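Local coordinates for teichoic acid biosynthesis protein F (Staphylococcus epidermidis, PDB 3L7I) that belongs to the teichoic acid biosynthesis machinery of the cell envelope and contains a region of the GT-B glycosyltransferase clan, at residues A[621-626]-A[641-646]; A[636-641]-A[671-676]. All coordinates share one frame; numbering follows the deposited sequence.

Contact 1: residues A[621-626]-A[641-646]. With SO4 (sulfate ion), chain G.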
loop_
_atom_site.group_PDB
_atom_site.type_symbol
_atom_site.label_atom_id
_atom_site.label_comp_id
_atom_site.label_asym_id
_atom_site.label_seq_id
_atom_site.Cartn_x
_atom_site.Cartn_y
_atom_site.Cartn_z
ATOM N N THR A 621 17.033 57.121 -9.622
ATOM C CA THR A 621 16.152 56.002 -9.369
ATOM C C THR A 621 14.704 56.506 -9.285
ATOM O O THR A 621 14.427 57.642 -9.679
ATOM C CB THR A 621 16.602 55.273 -8.115
ATOM O OG1 THR A 621 15.879 54.050 -8.007
ATOM C CG2 THR A 621 16.369 56.135 -6.875
ATOM N N ASP A 622 13.774 55.669 -8.825
ATOM C CA ASP A 622 12.407 56.134 -8.606
ATOM C C ASP A 622 11.787 55.618 -7.318
ATOM O O ASP A 622 11.718 56.360 -6.343
ATOM C CB ASP A 622 11.507 55.838 -9.804
ATOM C CG ASP A 622 11.715 54.464 -10.353
ATOM O OD1 ASP A 622 12.186 54.366 -11.495
ATOM O OD2 ASP A 622 11.416 53.472 -9.654
ATOM N N TYR A 623 11.331 54.361 -7.318
ATOM C CA TYR A 623 10.774 53.727 -6.127
ATOM C C TYR A 623 11.603 52.507 -5.787
ATOM O O TYR A 623 11.238 51.388 -6.114
ATOM C CB TYR A 623 9.331 53.283 -6.383
ATOM C CG TYR A 623 8.624 54.197 -7.319
ATOM C CD1 TYR A 623 8.267 53.773 -8.592
ATOM C CD2 TYR A 623 8.357 55.522 -6.950
ATOM C CE1 TYR A 623 7.638 54.638 -9.472
ATOM C CE2 TYR A 623 7.735 56.395 -7.818
ATOM C CZ TYR A 623 7.373 55.954 -9.080
ATOM O OH TYR A 623 6.746 56.822 -9.954
ATOM N N SER A 624 12.725 52.687 -5.124
ATOM C CA SER A 624 13.559 51.534 -4.883
ATOM C C SER A 624 14.263 51.645 -3.565
ATOM O O SER A 624 14.699 52.723 -3.164
ATOM C CB SER A 624 14.580 51.377 -6.002
ATOM O OG SER A 624 15.437 50.288 -5.730
ATOM N N SER A 625 14.375 50.507 -2.904
ATOM C CA SER A 625 15.115 50.394 -1.669
ATOM C C SER A 625 16.616 50.662 -1.859
ATOM O O SER A 625 17.347 50.756 -0.872
ATOM C CB SER A 625 14.897 48.999 -1.078
ATOM O OG SER A 625 16.040 48.559 -0.366
ATOM N N VAL A 626 17.086 50.761 -3.103
ATOM C CA VAL A 626 18.484 51.128 -3.310
ATOM C C VAL A 626 18.816 52.529 -2.824
ATOM O O VAL A 626 19.946 52.796 -2.450
ATOM C CB VAL A 626 18.984 51.023 -4.785
ATOM C CG1 VAL A 626 19.078 49.584 -5.224
ATOM C CG2 VAL A 626 18.119 51.874 -5.726
ATOM N N ALA A 641 10.307 60.048 -11.261
ATOM C CA ALA A 641 8.980 59.453 -11.178
ATOM C C ALA A 641 8.075 59.912 -12.326
ATOM O O ALA A 641 7.204 60.753 -12.143
ATOM C CB ALA A 641 8.342 59.781 -9.833
ATOM N N TYR A 642 8.272 59.350 -13.509
ATOM C CA TYR A 642 7.500 59.777 -14.662
ATOM C C TYR A 642 6.075 59.257 -14.619
ATOM O O TYR A 642 5.159 59.897 -15.125
ATOM C CB TYR A 642 8.193 59.379 -15.966
ATOM C CG TYR A 642 8.514 57.910 -16.105
ATOM C CD1 TYR A 642 9.777 57.418 -15.765
ATOM C CD2 TYR A 642 7.578 57.022 -16.607
ATOM C CE1 TYR A 642 10.090 56.079 -15.896
ATOM C CE2 TYR A 642 7.873 55.675 -16.746
ATOM C CZ TYR A 642 9.133 55.204 -16.390
ATOM O OH TYR A 642 9.423 53.857 -16.533
ATOM N N ASP A 643 5.886 58.100 -14.004
ATOM C CA ASP A 643 4.544 57.526 -13.893
ATOM C C ASP A 643 3.929 57.779 -12.528
ATOM O O ASP A 643 2.922 57.185 -12.178
ATOM C CB ASP A 643 4.555 56.029 -14.197
ATOM C CG ASP A 643 5.573 55.270 -13.371
ATOM O OD1 ASP A 643 6.296 55.898 -12.566
ATOM O OD2 ASP A 643 5.642 54.034 -13.528
ATOM N N ILE A 644 4.534 58.687 -11.777
ATOM C CA ILE A 644 4.118 58.972 -10.422
ATOM C C ILE A 644 2.609 59.202 -10.232
ATOM O O ILE A 644 2.113 59.092 -9.114
ATOM C CB ILE A 644 4.875 60.177 -9.878
ATOM C CG1 ILE A 644 4.733 60.240 -8.352
ATOM C CG2 ILE A 644 4.391 61.438 -10.556
ATOM C CD1 ILE A 644 5.649 61.243 -7.708
ATOM N N ASP A 645 1.872 59.518 -11.293
ATOM C CA ASP A 645 0.426 59.686 -11.146
ATOM C C ASP A 645 -0.263 58.332 -11.102
ATOM O O ASP A 645 -1.131 58.086 -10.266
ATOM C CB ASP A 645 -0.146 60.524 -12.277
ATOM C CG ASP A 645 0.736 61.691 -12.620
ATOM O OD1 ASP A 645 0.294 62.847 -12.421
ATOM O OD2 ASP A 645 1.890 61.452 -13.071
ATOM N N LYS A 646 0.121 57.449 -12.010
ATOM C CA LYS A 646 -0.383 56.090 -11.980
ATOM C C LYS A 646 -0.276 55.540 -10.563
ATOM O O LYS A 646 -1.244 55.016 -10.031
ATOM C CB LYS A 646 0.390 55.206 -12.963
ATOM C CG LYS A 646 0.177 55.573 -14.435
ATOM C CD LYS A 646 0.942 54.641 -15.380
ATOM C CE LYS A 646 0.213 53.306 -15.574
ATOM N NZ LYS A 646 1.061 52.328 -16.323
HETATM S S SO4 G . 12.521 47.569 -4.370
HETATM O O1 SO4 G . 12.673 47.066 -5.742
HETATM O O2 SO4 G . 11.378 48.486 -4.313
HETATM O O3 SO4 G . 12.289 46.459 -3.445
HETATM O O4 SO4 G . 13.743 48.270 -3.977
#
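The carboxylate oxygen OD1 of D643 has two partners: Y623 OH donates a hydrogen bond of 2.8 Å to it, and R548 NH1 forms a salt bridge with the same oxygen. The hydroxyl reaches OD1 on its syn side but 31° out of the carboxylate plane, while OD1 itself lies at the edge of the tyrosine ring, close to the ring plane. Ring and carboxylate are tilted by only 26°. With CG between its backbone N and carbonyl carbon (chi1 53°), D643 places its carboxylate beside the phenol hydroxyl. A641 CB lies 3.4 Å from Y623 OH and 4.0 Å from Y623 CE2, and I644 CB approaches Y623 OH at 3.8 Å, so two aliphatic carbons flank the hydroxyl beside its polar bond. One face of the Y623 ring is covered by D622 CB, 3.9 Å above the plane, and Y647 also stacks on the ring. R548 also reaches D622 OD1 through NH2, so one guanidinium bridges the two segments; D622 OD1 and D643 OD1 are 6.2 Å apart. At the far end of 621-626, S624 OG accepts from V626 N (3.1 Å), a capping bond at the turn into helix 626-630. S625 N and S624 OG both donate to O4 of a sulfate ion, probably from the crystallisation liquor, with 2.6 Å between S625 N and O4. A bound anion at such a helix start is consistent with attraction by the helix dipole. The contact is buried, and its loops leave the C-terminal ends of adjacent strands, 618-621 and 637-640, of a six-stranded parallel sheet, Rossmann-like as in GT-B proteins; the first loop leads into helix 626-630.

Contact 2: residues A[636-641]-A[671-676]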
loop_
_atom_site.group_PDB
_atom_site.type_symbol
_atom_site.label_atom_id
_atom_site.label_comp_id
_atom_site.label_asym_id
_atom_site.label_seq_id
_atom_site.Cartn_x
_atom_site.Cartn_y
_atom_site.Cartn_z
ATOM N N PRO A 636 24.427 63.100 -4.262
ATOM C CA PRO A 636 23.141 63.514 -4.834
ATOM C C PRO A 636 22.356 62.346 -5.415
ATOM O O PRO A 636 22.922 61.551 -6.158
ATOM C CB PRO A 636 23.550 64.446 -5.979
ATOM C CG PRO A 636 24.926 64.863 -5.664
ATOM C CD PRO A 636 25.561 63.720 -4.964
ATOM N N GLN A 637 21.075 62.248 -5.082
ATOM C CA GLN A 637 20.196 61.315 -5.766
ATOM C C GLN A 637 19.113 62.123 -6.474
ATOM O O GLN A 637 18.824 63.250 -6.075
ATOM C CB GLN A 637 19.572 60.311 -4.797
ATOM C CG GLN A 637 20.537 59.706 -3.800
ATOM C CD GLN A 637 19.997 58.437 -3.158
ATOM O OE1 GLN A 637 19.159 57.739 -3.740
ATOM N NE2 GLN A 637 20.492 58.116 -1.960
ATOM N N PHE A 638 18.559 61.547 -7.542
ATOM C CA PHE A 638 17.448 62.113 -8.300
ATOM C C PHE A 638 16.363 61.059 -8.407
ATOM O O PHE A 638 16.634 59.854 -8.279
ATOM C CB PHE A 638 17.895 62.500 -9.706
ATOM C CG PHE A 638 18.859 63.644 -9.741
ATOM C CD1 PHE A 638 18.398 64.965 -9.832
ATOM C CD2 PHE A 638 20.231 63.421 -9.680
ATOM C CE1 PHE A 638 19.288 66.033 -9.867
ATOM C CE2 PHE A 638 21.112 64.491 -9.716
ATOM C CZ PHE A 638 20.642 65.791 -9.811
ATOM N N PHE A 639 15.142 61.503 -8.665
ATOM C CA PHE A 639 13.994 60.618 -8.634
ATOM C C PHE A 639 13.076 60.905 -9.787
ATOM O O PHE A 639 12.240 61.796 -9.737
ATOM C CB PHE A 639 13.296 60.723 -7.280
ATOM C CG PHE A 639 14.197 60.360 -6.155
ATOM C CD1 PHE A 639 14.423 59.016 -5.841
ATOM C CD2 PHE A 639 14.916 61.338 -5.486
ATOM C CE1 PHE A 639 15.307 58.655 -4.834
ATOM C CE2 PHE A 639 15.804 60.985 -4.479
ATOM C CZ PHE A 639 15.995 59.640 -4.145
ATOM N N PHE A 640 13.267 60.140 -10.844
ATOM C CA PHE A 640 12.570 60.346 -12.096
ATOM C C PHE A 640 11.231 59.584 -12.089
ATOM O O PHE A 640 11.044 58.596 -12.798
ATOM C CB PHE A 640 13.495 59.867 -13.197
ATOM C CG PHE A 640 12.930 59.969 -14.551
ATOM C CD1 PHE A 640 13.148 58.958 -15.470
ATOM C CD2 PHE A 640 12.202 61.074 -14.933
ATOM C CE1 PHE A 640 12.639 59.047 -16.763
ATOM C CE2 PHE A 640 11.691 61.173 -16.229
ATOM C CZ PHE A 640 11.904 60.156 -17.142
ATOM N N ALA A 641 10.307 60.048 -11.261
ATOM C CA ALA A 641 8.980 59.453 -11.178
ATOM C C ALA A 641 8.075 59.912 -12.326
ATOM O O ALA A 641 7.204 60.753 -12.143
ATOM C CB ALA A 641 8.342 59.781 -9.833
ATOM N N TYR A 671 13.858 66.210 -18.953
ATOM C CA TYR A 671 14.644 67.340 -19.474
ATOM C C TYR A 671 15.172 68.329 -18.454
ATOM O O TYR A 671 16.208 68.949 -18.686
ATOM C CB TYR A 671 13.879 68.043 -20.589
ATOM C CG TYR A 671 13.460 67.010 -21.580
ATOM C CD1 TYR A 671 14.401 66.412 -22.404
ATOM C CD2 TYR A 671 12.154 66.557 -21.634
ATOM C CE1 TYR A 671 14.050 65.434 -23.293
ATOM C CE2 TYR A 671 11.792 65.577 -22.527
ATOM C CZ TYR A 671 12.746 65.017 -23.353
ATOM O OH TYR A 671 12.410 64.034 -24.244
ATOM N N GLY A 672 14.472 68.472 -17.330
ATOM C CA GLY A 672 14.937 69.338 -16.260
ATOM C C GLY A 672 16.026 68.615 -15.494
ATOM O O GLY A 672 16.981 69.220 -14.998
ATOM N N LEU A 673 15.868 67.297 -15.404
ATOM C CA LEU A 673 16.858 66.420 -14.803
ATOM C C LEU A 673 18.191 66.578 -15.539
ATOM O O LEU A 673 19.237 66.773 -14.913
ATOM C CB LEU A 673 16.366 64.972 -14.894
ATOM C CG LEU A 673 16.575 64.061 -13.687
ATOM C CD1 LEU A 673 16.300 62.613 -14.076
ATOM C CD2 LEU A 673 17.983 64.221 -13.157
ATOM N N ALA A 674 18.137 66.510 -16.873
ATOM C CA ALA A 674 19.323 66.675 -17.719
ATOM C C ALA A 674 20.048 67.978 -17.401
ATOM O O ALA A 674 21.236 67.983 -17.118
ATOM C CB ALA A 674 18.953 66.616 -19.195
ATOM N N LYS A 675 19.330 69.087 -17.432
ATOM C CA LYS A 675 19.949 70.366 -17.165
ATOM C C LYS A 675 20.596 70.366 -15.784
ATOM O O LYS A 675 21.713 70.834 -15.618
ATOM C CB LYS A 675 18.916 71.488 -17.298
ATOM C CG LYS A 675 18.295 71.621 -18.701
ATOM C CD LYS A 675 19.369 71.776 -19.792
ATOM C CE LYS A 675 18.768 72.221 -21.128
ATOM N NZ LYS A 675 19.816 72.432 -22.176
ATOM N N GLU A 676 19.897 69.818 -14.800
ATOM C CA GLU A 676 20.382 69.787 -13.421
ATOM C C GLU A 676 21.737 69.066 -13.258
ATOM O O GLU A 676 22.647 69.592 -12.607
ATOM C CB GLU A 676 19.321 69.148 -12.521
ATOM C CG GLU A 676 19.541 69.346 -11.035
ATOM C CD GLU A 676 18.804 70.545 -10.484
ATOM O OE1 GLU A 676 19.015 71.674 -10.995
ATOM O OE2 GLU A 676 18.015 70.357 -9.530
#
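A Rossmann-like parallel sheet with a helix packed on it provides the setting: strand 637-640, between strands 618-621 and 666-667, carries helix 670-677 on one side. Strand and helix segment run almost antiparallel, at 164°, with axes 10.0 Å apart at closest approach, and F638 faces L673. Their contact is wholly apolar. L673 sends its two methyls to different phenylalanines: CD2 sits over one face of the F638 ring, 3.9 Å from its centroid, in a CH-pi contact displaced toward CD1 and CG (30° off the ring normal), and CD1 of L673 lies 4.0 Å from F640 CB. F638 points to the helix with CG anti to its carbonyl carbon (chi1 -68°), which places the ring under that CD2 methyl. F640 is the centre of an inverse gamma turn, and its ring also meets that of Y642. Helix 680-686 closes in on the other end of the contact, with V683 touching both F638 and E676. From the next helical turn, E676 lends its aliphatic part rather than its charge. Its CG meets the edge of the F638 ring, near the ring plane, 3.5 Å from CE1.

How the contacts relate
Both contacts are buried: the centre of contact 1 lies 18 Å from the centre of the chain, that of contact 2 25 Å. Contact 2 uses strand 637-640 itself and packs its side chains against a helix, all through apolar atoms. Contact 1 uses the loop that follows; the two share A641. There, just past the C-terminal ends of the strands, loops bring in carboxylates, a phenol and an arginine, and polar bonds join the apolar packing. Sheet pairing connects the contacts directly: T621 N lies 3.1 Å from F638 O and T621 O 3.0 Å from F640 N, both probable hydrogen bonds, and T621 CG2 packs on the F639 ring.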